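Local coordinates for protein type II 3-hydroxyacyl-CoA dehydrogenase (Thermus thermophilus, PDB 1UAY) that probably catalyses the NAD-dependent oxidation of 3-hydroxyacyl-CoA to 3-ketoacyl-CoA in fatty acid beta-oxidation, at residues A[127-132]-A[218-223]. Sequence-based numbering, arbitrary orientation.
Sequences RGVIVN and LHILEN
Val129 and Val131, on strand 128-132, meet Leu221 and Ile220 on helix 218-222, which runs roughly antiparallel to the strand: the axes make an angle of 148° and approach to 9.3 Å. The pair is a worked example of helix-on-sheet packing in the Rossmann fold of a short-chain dehydrogenase, the last turn of helix 210-222 lying against an inner strand of the parallel sheet. Alternation along the strand sorts its side chains, Val129 and Val131 pointing to this helix while Ile130 points to the other face and packs on helix 91-116. The backbones come nearest at Val129 and Leu221, whose CA atoms are 6.5 Å apart.

There the side chains slant across one another, and a single methyl does the touching: CD2 of Leu221 sits 3.6 Å from CB of Val129 and also meets CG1 of that valine. Leu221 also touches Ala69 of strand 67-72, whereas Ile220 leans on Val174 and Val176 of strand 171-178, so the two neighbours on the helix straddle the strand between. All four side chains are buried and the interface is wholly apolar. Ile220 turns its short branch to the strand, with CG2 anti to the backbone N, and this methyl meets Val131 tip to tip, CG2 to CG2 at 4.0 Å.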
# COMPACT_ATOMS: atom_id res chain seq x y z
N ARG A 127 12.55 23.89 10.24
CA ARG A 127 13.42 24.75 9.46
C ARG A 127 12.80 24.91 8.08
O ARG A 127 13.11 25.84 7.35
CB ARG A 127 14.82 24.14 9.33
CG ARG A 127 15.66 24.25 10.59
CD ARG A 127 17.13 24.02 10.29
NE ARG A 127 17.97 24.27 11.46
CZ ARG A 127 18.12 23.42 12.47
NH1 ARG A 127 17.49 22.26 12.46
NH2 ARG A 127 18.90 23.74 13.49
N GLY A 128 11.90 23.99 7.73
CA GLY A 128 11.25 24.06 6.43
C GLY A 128 10.43 22.82 6.13
O GLY A 128 10.43 21.85 6.89
N VAL A 129 9.74 22.85 4.99
CA VAL A 129 8.91 21.75 4.55
C VAL A 129 9.02 21.61 3.04
O VAL A 129 8.88 22.59 2.31
CB VAL A 129 7.43 21.99 4.92
CG1 VAL A 129 6.57 20.80 4.50
CG2 VAL A 129 7.30 22.24 6.42
N ILE A 130 9.30 20.39 2.59
CA ILE A 130 9.43 20.10 1.17
C ILE A 130 8.27 19.21 0.75
O ILE A 130 8.09 18.12 1.28
CB ILE A 130 10.78 19.41 0.88
CG1 ILE A 130 11.92 20.33 1.33
CG2 ILE A 130 10.89 19.09 -0.61
CD1 ILE A 130 13.31 19.74 1.14
N VAL A 131 7.46 19.71 -0.19
CA VAL A 131 6.31 18.97 -0.68
C VAL A 131 6.53 18.57 -2.13
O VAL A 131 6.70 19.43 -3.00
CB VAL A 131 5.03 19.83 -0.60
CG1 VAL A 131 3.82 19.01 -1.03
CG2 VAL A 131 4.85 20.35 0.81
N ASN A 132 6.56 17.27 -2.37
CA ASN A 132 6.76 16.76 -3.72
C ASN A 132 5.42 16.35 -4.32
O ASN A 132 4.44 16.17 -3.60
CB ASN A 132 7.72 15.57 -3.72
CG ASN A 132 9.11 15.95 -3.23
OD1 ASN A 132 9.55 17.08 -3.42
ND2 ASN A 132 9.80 15.00 -2.62
N LEU A 218 -0.99 23.97 1.26
CA LEU A 218 -0.93 24.91 2.37
C LEU A 218 -1.28 24.25 3.70
O LEU A 218 -0.74 24.57 4.75
CB LEU A 218 -1.92 26.05 2.09
CG LEU A 218 -1.23 27.28 1.51
CD1 LEU A 218 -0.70 27.02 0.10
CD2 LEU A 218 -2.16 28.49 1.39
N HIS A 219 -2.19 23.28 3.70
CA HIS A 219 -2.49 22.60 4.96
C HIS A 219 -1.28 21.81 5.42
O HIS A 219 -0.97 21.78 6.61
CB HIS A 219 -3.68 21.65 4.84
CG HIS A 219 -3.98 20.95 6.12
ND1 HIS A 219 -4.40 21.62 7.25
CD2 HIS A 219 -3.82 19.65 6.49
CE1 HIS A 219 -4.47 20.77 8.26
NE2 HIS A 219 -4.13 19.58 7.83
N ILE A 220 -0.58 21.17 4.49
CA ILE A 220 0.60 20.41 4.85
C ILE A 220 1.61 21.34 5.54
O ILE A 220 2.20 20.98 6.55
CB ILE A 220 1.24 19.76 3.60
CG1 ILE A 220 0.32 18.65 3.08
CG2 ILE A 220 2.62 19.20 3.95
CD1 ILE A 220 0.66 18.16 1.69
N LEU A 221 1.78 22.54 4.99
CA LEU A 221 2.72 23.49 5.59
C LEU A 221 2.31 23.88 7.01
O LEU A 221 3.17 24.13 7.85
CB LEU A 221 2.82 24.74 4.72
CG LEU A 221 3.41 24.55 3.32
CD1 LEU A 221 3.37 25.88 2.58
CD2 LEU A 221 4.84 24.04 3.42
N GLU A 222 1.01 23.94 7.26
CA GLU A 222 0.50 24.33 8.57
C GLU A 222 0.29 23.20 9.59
O GLU A 222 -0.04 23.47 10.74
CB GLU A 222 -0.83 25.07 8.41
CG GLU A 222 -0.71 26.49 7.91
CD GLU A 222 -2.05 27.18 7.78
OE1 GLU A 222 -2.08 28.42 7.68
OE2 GLU A 222 -3.08 26.47 7.77
N ASN A 223 0.49 21.96 9.17
CA ASN A 223 0.29 20.83 10.07
C ASN A 223 1.59 20.06 10.30
O ASN A 223 1.96 19.20 9.50
CB ASN A 223 -0.77 19.89 9.51
CG ASN A 223 -1.33 18.95 10.56
OD1 ASN A 223 -0.63 18.58 11.50
ND2 ASN A 223 -2.59 18.55 10.40